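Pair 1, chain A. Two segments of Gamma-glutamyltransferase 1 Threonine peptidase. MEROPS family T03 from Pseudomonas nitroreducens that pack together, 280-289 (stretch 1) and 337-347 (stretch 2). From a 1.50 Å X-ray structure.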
# COMPACT_ATOMS: atom_id res chain seq x y z
N GLY A 280 -11.95 -5.50 16.03
CA GLY A 280 -12.36 -5.59 17.42
C GLY A 280 -13.74 -5.01 17.64
O GLY A 280 -14.54 -5.57 18.40
N ILE A 281 -14.03 -3.89 17.00
CA ILE A 281 -15.33 -3.27 17.16
C ILE A 281 -16.40 -4.12 16.50
O ILE A 281 -17.49 -4.30 17.04
CB ILE A 281 -15.32 -1.84 16.62
CG1 ILE A 281 -14.46 -0.96 17.55
CG2 ILE A 281 -16.74 -1.29 16.52
CD1 ILE A 281 -14.19 0.42 17.01
N LYS A 282 -16.11 -4.64 15.30
CA LYS A 282 -17.12 -5.48 14.65
C LYS A 282 -17.45 -6.69 15.50
O LYS A 282 -18.62 -7.09 15.59
CB LYS A 282 -16.67 -5.92 13.25
CG LYS A 282 -17.67 -6.85 12.59
CD LYS A 282 -17.32 -7.09 11.14
CE LYS A 282 -18.52 -7.67 10.40
NZ LYS A 282 -18.95 -8.95 11.02
N GLU A 283 -16.44 -7.30 16.13
CA GLU A 283 -16.70 -8.44 17.01
C GLU A 283 -17.56 -8.02 18.20
O GLU A 283 -18.47 -8.75 18.60
CB GLU A 283 -15.39 -9.07 17.47
CG GLU A 283 -14.57 -9.72 16.35
CD GLU A 283 -15.04 -11.10 15.94
OE1 GLU A 283 -14.72 -12.09 16.64
OE2 GLU A 283 -15.70 -11.21 14.88
N GLN A 284 -17.26 -6.86 18.79
CA GLN A 284 -18.05 -6.37 19.92
C GLN A 284 -19.50 -6.17 19.53
O GLN A 284 -20.39 -6.35 20.37
CB GLN A 284 -17.46 -5.05 20.40
CG GLN A 284 -16.25 -5.19 21.29
CD GLN A 284 -16.49 -6.13 22.45
OE1 GLN A 284 -17.37 -5.91 23.27
NE2 GLN A 284 -15.71 -7.21 22.49
N ARG A 285 -19.76 -5.79 18.28
CA ARG A 285 -21.10 -5.52 17.78
C ARG A 285 -21.69 -6.69 17.00
O ARG A 285 -22.53 -6.48 16.13
CB ARG A 285 -21.12 -4.24 16.93
CG ARG A 285 -20.64 -2.97 17.64
CD ARG A 285 -21.40 -2.73 18.95
NE ARG A 285 -22.84 -2.53 18.77
CZ ARG A 285 -23.49 -1.38 18.95
NH1 ARG A 285 -22.88 -0.28 19.37
NH2 ARG A 285 -24.81 -1.35 18.75
N ALA A 286 -21.31 -7.92 17.35
CA ALA A 286 -21.77 -9.08 16.59
C ALA A 286 -23.29 -9.18 16.58
O ALA A 286 -23.88 -9.59 15.58
CB ALA A 286 -21.17 -10.37 17.15
N ALA A 287 -23.95 -8.81 17.69
CA ALA A 287 -25.40 -8.94 17.70
C ALA A 287 -26.05 -8.05 16.65
O ALA A 287 -27.10 -8.41 16.09
CB ALA A 287 -25.97 -8.65 19.09
N ASP A 288 -25.46 -6.89 16.37
CA ASP A 288 -26.01 -5.97 15.37
C ASP A 288 -25.76 -6.43 13.95
O ASP A 288 -26.52 -6.06 13.05
CB ASP A 288 -25.40 -4.59 15.56
CG ASP A 288 -25.75 -3.98 16.90
OD1 ASP A 288 -26.93 -3.61 17.10
OD2 ASP A 288 -24.84 -3.88 17.75
N PHE A 289 -24.73 -7.24 13.73
CA PHE A 289 -24.44 -7.78 12.40
C PHE A 289 -25.19 -9.08 12.13
O PHE A 289 -25.18 -9.54 10.98
CB PHE A 289 -22.94 -8.01 12.25
CG PHE A 289 -22.16 -6.77 11.94
CD1 PHE A 289 -22.02 -6.33 10.63
CD2 PHE A 289 -21.56 -6.04 12.96
CE1 PHE A 289 -21.30 -5.18 10.34
CE2 PHE A 289 -20.86 -4.89 12.70
CZ PHE A 289 -20.70 -4.45 11.38
N ILE A 337 -11.43 -0.57 22.87
CA ILE A 337 -12.20 -1.06 21.73
C ILE A 337 -13.66 -1.28 22.13
O ILE A 337 -14.58 -0.97 21.36
CB ILE A 337 -11.54 -2.32 21.16
CG1 ILE A 337 -10.26 -1.93 20.42
CG2 ILE A 337 -12.52 -3.08 20.26
CD1 ILE A 337 -9.32 -3.08 20.13
N ALA A 338 -13.90 -1.80 23.34
CA ALA A 338 -15.28 -1.96 23.79
C ALA A 338 -15.98 -0.61 23.93
O ALA A 338 -17.15 -0.46 23.56
CB ALA A 338 -15.33 -2.73 25.11
N LYS A 339 -15.28 0.38 24.49
CA LYS A 339 -15.88 1.71 24.64
C LYS A 339 -16.23 2.32 23.29
O LYS A 339 -17.33 2.85 23.10
CB LYS A 339 -14.93 2.63 25.42
CG LYS A 339 -15.50 4.00 25.69
N ARG A 340 -15.31 2.24 22.33
CA ARG A 340 -15.57 2.83 21.02
C ARG A 340 -16.68 2.07 20.30
O ARG A 340 -17.48 2.67 19.59
CB ARG A 340 -14.30 2.84 20.17
CG ARG A 340 -13.22 3.72 20.77
CD ARG A 340 -13.61 5.19 20.70
NE ARG A 340 -13.13 5.84 19.48
CZ ARG A 340 -13.38 7.10 19.17
NH1 ARG A 340 -14.16 7.85 19.94
NH2 ARG A 340 -12.85 7.63 18.08
N ALA A 341 -16.74 0.75 20.49
CA ALA A 341 -17.82 -0.03 19.90
C ALA A 341 -19.17 0.43 20.43
O ALA A 341 -20.16 0.40 19.70
CB ALA A 341 -17.64 -1.51 20.22
N GLY A 342 -19.22 0.86 21.69
CA GLY A 342 -20.46 1.36 22.25
C GLY A 342 -21.00 2.60 21.57
O GLY A 342 -22.20 2.87 21.68
N GLU A 343 -20.14 3.34 20.87
CA GLU A 343 -20.56 4.56 20.19
C GLU A 343 -21.29 4.28 18.89
O GLU A 343 -22.01 5.15 18.40
CB GLU A 343 -19.34 5.42 19.83
CG GLU A 343 -18.53 5.93 21.01
CD GLU A 343 -17.42 6.87 20.57
OE1 GLU A 343 -17.52 7.48 19.47
OE2 GLU A 343 -16.43 6.97 21.31
N VAL A 344 -21.08 3.10 18.31
CA VAL A 344 -21.68 2.77 17.02
C VAL A 344 -23.19 2.83 17.13
O VAL A 344 -23.80 2.22 18.02
CB VAL A 344 -21.21 1.38 16.57
CG1 VAL A 344 -22.06 0.87 15.40
CG2 VAL A 344 -19.74 1.43 16.19
N ASN A 345 -23.81 3.56 16.21
CA ASN A 345 -25.26 3.68 16.18
C ASN A 345 -25.79 2.80 15.06
O ASN A 345 -25.58 3.12 13.87
CB ASN A 345 -25.65 5.14 15.96
CG ASN A 345 -27.14 5.37 16.08
OD1 ASN A 345 -27.94 4.45 15.86
ND2 ASN A 345 -27.53 6.58 16.48
N PRO A 346 -26.46 1.68 15.37
CA PRO A 346 -26.84 0.74 14.31
C PRO A 346 -28.00 1.23 13.46
O PRO A 346 -28.25 0.63 12.41
CB PRO A 346 -27.29 -0.51 15.09
CG PRO A 346 -26.75 -0.33 16.45
CD PRO A 346 -26.85 1.16 16.68
N ASP A 347 -28.71 2.27 13.89
CA ASP A 347 -29.95 2.67 13.25
C ASP A 347 -29.90 4.04 12.59
O ASP A 347 -30.78 4.34 11.77
CB ASP A 347 -31.10 2.61 14.27
CG ASP A 347 -31.19 1.26 14.99

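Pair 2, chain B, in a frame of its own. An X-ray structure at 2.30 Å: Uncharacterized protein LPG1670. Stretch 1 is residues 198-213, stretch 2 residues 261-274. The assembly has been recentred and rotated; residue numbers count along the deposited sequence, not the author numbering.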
# COMPACT_ATOMS: atom_id res chain seq x y z
N LEU B 198 -3.23 2.56 19.97
CA LEU B 198 -3.89 1.38 20.52
C LEU B 198 -5.07 0.95 19.66
O LEU B 198 -5.24 -0.24 19.37
CB LEU B 198 -4.35 1.67 21.95
CG LEU B 198 -5.16 0.57 22.64
CD1 LEU B 198 -4.34 -0.71 22.76
CD2 LEU B 198 -5.64 1.03 24.01
N GLU B 199 -5.90 1.91 19.23
CA GLU B 199 -7.06 1.59 18.42
C GLU B 199 -6.65 0.91 17.11
O GLU B 199 -7.22 -0.11 16.72
CB GLU B 199 -7.88 2.85 18.14
CG GLU B 199 -9.07 2.63 17.23
CD GLU B 199 -9.85 3.90 16.98
OE1 GLU B 199 -9.66 4.88 17.73
OE2 GLU B 199 -10.66 3.94 16.02
N ALA B 200 -5.64 1.47 16.43
CA ALA B 200 -5.17 0.87 15.19
C ALA B 200 -4.53 -0.49 15.44
O ALA B 200 -4.64 -1.40 14.61
CB ALA B 200 -4.18 1.81 14.49
N LEU B 201 -3.85 -0.65 16.58
CA LEU B 201 -3.25 -1.94 16.91
C LEU B 201 -4.32 -2.99 17.16
O LEU B 201 -4.19 -4.14 16.73
CB LEU B 201 -2.33 -1.80 18.12
CG LEU B 201 -1.65 -3.07 18.62
CD1 LEU B 201 -0.83 -3.71 17.52
CD2 LEU B 201 -0.78 -2.76 19.83
N LEU B 202 -5.40 -2.62 17.86
CA LEU B 202 -6.48 -3.56 18.10
C LEU B 202 -7.20 -3.93 16.81
O LEU B 202 -7.53 -5.11 16.60
CB LEU B 202 -7.47 -2.97 19.11
CG LEU B 202 -6.94 -2.72 20.52
CD1 LEU B 202 -8.00 -2.07 21.40
CD2 LEU B 202 -6.43 -4.00 21.15
N ILE B 203 -7.44 -2.96 15.93
CA ILE B 203 -8.08 -3.25 14.66
C ILE B 203 -7.22 -4.18 13.82
O ILE B 203 -7.73 -5.10 13.17
CB ILE B 203 -8.39 -1.94 13.90
CG1 ILE B 203 -9.40 -1.10 14.69
CG2 ILE B 203 -8.93 -2.24 12.51
CD1 ILE B 203 -9.66 0.26 14.08
N ALA B 204 -5.90 -3.98 13.85
CA ALA B 204 -5.00 -4.84 13.09
C ALA B 204 -5.10 -6.29 13.57
O ALA B 204 -5.01 -7.22 12.76
CB ALA B 204 -3.56 -4.34 13.21
N ARG B 205 -5.29 -6.49 14.87
CA ARG B 205 -5.43 -7.85 15.38
C ARG B 205 -6.78 -8.44 14.99
O ARG B 205 -6.86 -9.60 14.56
CB ARG B 205 -5.25 -7.87 16.89
CG ARG B 205 -5.16 -9.26 17.49
CD ARG B 205 -4.97 -9.21 18.99
NE ARG B 205 -4.65 -10.52 19.55
CZ ARG B 205 -4.47 -10.75 20.85
NH1 ARG B 205 -4.57 -9.76 21.73
NH2 ARG B 205 -4.17 -11.98 21.26
N LYS B 206 -7.86 -7.65 15.12
CA LYS B 206 -9.20 -8.13 14.80
C LYS B 206 -9.38 -8.41 13.31
O LYS B 206 -10.33 -9.10 12.94
CB LYS B 206 -10.23 -7.10 15.26
CG LYS B 206 -10.25 -6.90 16.76
CD LYS B 206 -11.20 -5.79 17.18
CE LYS B 206 -11.20 -5.64 18.69
NZ LYS B 206 -11.59 -6.91 19.37
N LEU B 207 -8.49 -7.91 12.46
CA LEU B 207 -8.53 -8.21 11.03
C LEU B 207 -7.57 -9.31 10.63
O LEU B 207 -7.66 -9.81 9.50
CB LEU B 207 -8.22 -6.95 10.21
CG LEU B 207 -9.18 -5.76 10.34
CD1 LEU B 207 -8.70 -4.60 9.47
CD2 LEU B 207 -10.59 -6.16 9.96
N SER B 208 -6.66 -9.72 11.52
CA SER B 208 -5.57 -10.62 11.16
C SER B 208 -6.04 -12.01 10.76
O SER B 208 -5.23 -12.78 10.22
CB SER B 208 -4.58 -10.73 12.33
OG SER B 208 -5.23 -11.20 13.50
N GLU B 209 -7.30 -12.36 10.99
CA GLU B 209 -7.80 -13.69 10.66
C GLU B 209 -8.44 -13.76 9.28
O GLU B 209 -8.59 -14.87 8.74
CB GLU B 209 -8.82 -14.16 11.70
CG GLU B 209 -8.30 -14.21 13.13
CD GLU B 209 -7.52 -15.48 13.44
OE1 GLU B 209 -6.87 -16.03 12.53
OE2 GLU B 209 -7.56 -15.93 14.61
N HIS B 210 -8.81 -12.63 8.69
CA HIS B 210 -9.51 -12.64 7.42
C HIS B 210 -8.59 -13.09 6.29
O HIS B 210 -7.38 -12.85 6.32
CB HIS B 210 -10.07 -11.25 7.11
CG HIS B 210 -11.14 -11.24 6.06
ND1 HIS B 210 -10.86 -11.40 4.72
CD2 HIS B 210 -12.48 -11.09 6.15
CE1 HIS B 210 -11.99 -11.36 4.03
NE2 HIS B 210 -12.98 -11.16 4.87
N GLN B 211 -9.18 -13.75 5.30
CA GLN B 211 -8.40 -14.28 4.18
C GLN B 211 -7.69 -13.17 3.42
O GLN B 211 -6.52 -13.30 3.06
CB GLN B 211 -9.30 -15.08 3.24
CG GLN B 211 -8.64 -15.47 1.93
CD GLN B 211 -9.63 -16.01 0.92
OE1 GLN B 211 -10.75 -16.39 1.26
NE2 GLN B 211 -9.22 -16.04 -0.35
N TYR B 212 -8.40 -12.06 3.16
CA TYR B 212 -7.79 -10.95 2.44
C TYR B 212 -6.66 -10.32 3.24
O TYR B 212 -5.65 -9.88 2.67
CB TYR B 212 -8.85 -9.90 2.10
CG TYR B 212 -9.94 -10.41 1.17
CD1 TYR B 212 -9.69 -11.45 0.29
CD2 TYR B 212 -11.20 -9.84 1.19
CE1 TYR B 212 -10.68 -11.92 -0.56
CE2 TYR B 212 -12.20 -10.30 0.35
CZ TYR B 212 -11.93 -11.34 -0.52
OH TYR B 212 -12.92 -11.80 -1.36
N SER B 213 -6.79 -10.28 4.57
CA SER B 213 -5.73 -9.73 5.40
C SER B 213 -4.52 -10.66 5.46
O SER B 213 -3.39 -10.19 5.56
CB SER B 213 -6.25 -9.44 6.80
OG SER B 213 -5.23 -8.93 7.64
N LYS B 261 -14.54 1.08 20.01
CA LYS B 261 -14.34 1.69 18.70
C LYS B 261 -13.60 0.76 17.75
O LYS B 261 -13.91 0.69 16.56
CB LYS B 261 -13.60 3.02 18.84
CG LYS B 261 -14.43 4.14 19.45
CD LYS B 261 -13.59 5.39 19.68
CE LYS B 261 -12.98 5.90 18.38
NZ LYS B 261 -12.14 7.11 18.60
N ALA B 262 -12.61 0.03 18.27
CA ALA B 262 -11.86 -0.90 17.43
C ALA B 262 -12.74 -2.06 16.97
O ALA B 262 -12.68 -2.46 15.80
CB ALA B 262 -10.64 -1.43 18.19
N SER B 263 -13.57 -2.60 17.87
CA SER B 263 -14.46 -3.69 17.49
C SER B 263 -15.51 -3.23 16.50
O SER B 263 -15.85 -3.96 15.56
CB SER B 263 -15.12 -4.28 18.74
OG SER B 263 -14.16 -4.83 19.62
N GLU B 264 -16.04 -2.02 16.68
CA GLU B 264 -17.07 -1.51 15.78
C GLU B 264 -16.51 -1.28 14.38
O GLU B 264 -17.14 -1.65 13.38
CB GLU B 264 -17.66 -0.21 16.34
CG GLU B 264 -18.87 0.29 15.58
CD GLU B 264 -19.34 1.64 16.08
OE1 GLU B 264 -18.95 2.67 15.49
OE2 GLU B 264 -20.10 1.68 17.07
N LYS B 265 -15.33 -0.67 14.28
CA LYS B 265 -14.76 -0.37 12.97
C LYS B 265 -14.27 -1.64 12.28
O LYS B 265 -14.35 -1.76 11.05
CB LYS B 265 -13.63 0.64 13.11
CG LYS B 265 -14.09 2.00 13.61
CD LYS B 265 -12.92 2.96 13.80
CE LYS B 265 -13.40 4.31 14.32
NZ LYS B 265 -12.26 5.24 14.58
N ALA B 266 -13.75 -2.60 13.05
CA ALA B 266 -13.32 -3.86 12.45
C ALA B 266 -14.50 -4.70 12.00
O ALA B 266 -14.40 -5.41 10.99
CB ALA B 266 -12.46 -4.65 13.44
N LYS B 267 -15.63 -4.63 12.71
CA LYS B 267 -16.81 -5.38 12.31
C LYS B 267 -17.36 -4.86 10.98
O LYS B 267 -17.76 -5.66 10.12
CB LYS B 267 -17.88 -5.31 13.39
CG LYS B 267 -19.19 -5.97 13.01
CD LYS B 267 -20.21 -5.90 14.14
CE LYS B 267 -21.55 -6.46 13.71
NZ LYS B 267 -21.44 -7.86 13.21
N GLY B 268 -17.38 -3.54 10.80
CA GLY B 268 -17.83 -2.99 9.53
C GLY B 268 -16.94 -3.39 8.37
O GLY B 268 -17.41 -3.49 7.23
N ILE B 269 -15.66 -3.63 8.63
CA ILE B 269 -14.75 -4.08 7.59
C ILE B 269 -15.01 -5.54 7.24
O ILE B 269 -15.10 -5.91 6.06
CB ILE B 269 -13.29 -3.85 8.02
CG1 ILE B 269 -12.98 -2.36 8.12
CG2 ILE B 269 -12.33 -4.55 7.06
CD1 ILE B 269 -11.58 -2.05 8.60
N LEU B 270 -15.14 -6.39 8.26
CA LEU B 270 -15.34 -7.82 8.02
C LEU B 270 -16.72 -8.11 7.43
O LEU B 270 -16.89 -9.11 6.73
CB LEU B 270 -15.14 -8.60 9.32
CG LEU B 270 -13.75 -8.49 9.94
CD1 LEU B 270 -13.70 -9.22 11.28
CD2 LEU B 270 -12.70 -9.04 9.00
N ASP B 271 -17.70 -7.25 7.69
CA ASP B 271 -19.03 -7.45 7.13
C ASP B 271 -19.09 -7.07 5.66
O ASP B 271 -19.84 -7.68 4.89
CB ASP B 271 -20.08 -6.67 7.92
CG ASP B 271 -20.28 -7.21 9.32
OD1 ASP B 271 -19.95 -8.40 9.55
OD2 ASP B 271 -20.78 -6.46 10.18
N GLU B 272 -18.32 -6.06 5.24
CA GLU B 272 -18.32 -5.65 3.85
C GLU B 272 -17.65 -6.68 2.95
O GLU B 272 -17.96 -6.77 1.76
CB GLU B 272 -17.64 -4.29 3.70
CG GLU B 272 -17.91 -3.59 2.37
CD GLU B 272 -17.21 -2.25 2.27
OE1 GLU B 272 -16.41 -2.07 1.33
OE2 GLU B 272 -17.45 -1.38 3.13
N PHE B 273 -16.73 -7.47 3.50
CA PHE B 273 -16.01 -8.51 2.76
C PHE B 273 -16.40 -9.85 3.37
O PHE B 273 -15.64 -10.45 4.14
CB PHE B 273 -14.50 -8.27 2.81
CG PHE B 273 -14.08 -6.95 2.23
CD1 PHE B 273 -13.84 -6.82 0.87
CD2 PHE B 273 -13.93 -5.83 3.04
CE1 PHE B 273 -13.45 -5.61 0.33
CE2 PHE B 273 -13.54 -4.62 2.50
CZ PHE B 273 -13.30 -4.51 1.15
N THR B 274 -17.58 -10.34 3.00
CA THR B 274 -18.09 -11.59 3.53
C THR B 274 -18.20 -12.65 2.44
O THR B 274 -17.21 -13.27 2.06
CB THR B 274 -19.47 -11.39 4.19
OG1 THR B 274 -19.94 -12.64 4.71
CG2 THR B 274 -20.47 -10.85 3.18

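Pairs 1 and 2 share a helix-on-helix arrangement: the N, CA and C atoms of 14 central residues superpose with an RMSD of 0.8 Å, and in each pair the two helix axes approach to 8.7 Å. The crossing has the same sign but differs in size, -65° in pair 1 and -43° in pair 2.

At the centre, Ile A281 matches Ile B203, and both adopt the mt rotamer. An alanine also occupies the same place in both pairs: Ala A341 coincides with Ala B266, CA atoms 0.4 Å apart. Ile A281 presses closer, its CG2 3.8 Å from Ala A341 CB, whereas Ile B203 CG2 stays 4.4 Å from Ala B266 CB and its CG1 lies 3.7 Å from Ala B262 CB.

Beside this contact the pairs trade bulk across the interface. In pair 1, Gly A280 faces Ile A337, whose CG2 lies 3.5 Å from Gly A280 C; an ideal CB on the glycine would fall 2.9 Å from that methyl, a clash. In pair 2 the matching positions are Leu B202 and Ala B262. Here the bulkier residue is on stretch 1 and the small one opposite: Ala B262 CB lies 3.6 Å from Leu B202 CB and sits as a knob among Glu B199, Leu B202, Ile B203 and Lys B206.

Gln A284 and Lys B206 also match, and each lays its aliphatic part on the shared alanine, Gln A284 CB 3.5 Å from Ala A341 CB and Lys B206 CB 3.8 Å from Ala B266 CB.

The sharpest contrast is Arg A285 against Leu B207. Arg A285 reaches the end of the opposing helix, where its NH1 donates to Ala A341 O at 2.8 Å and, weakly, to Val A344 O at 3.0 Å. Asp A288 holds the guanidinium from within its own stretch through a salt bridge, Arg A285 NE to Asp A288 OD2 at 2.6 Å. Leu B207 answers with apolar contact alone: its CD2 lies 3.7 Å from both Ile B269 CG2 and Leu B270 CD2. Ile B269 matches Val A344, but its helix runs on to Glu B272, while Val A344 already lies in loop.

Asp A288 corresponds to His B210, which in pair 2 makes a hydrogen bond to the other stretch itself. His B210 NE2 donates to Phe B273 O at 2.8 Å, and its ND1 accepts from Tyr B212 N at 3.0 Å, capping the following helix; one ring thus ties both stretches together.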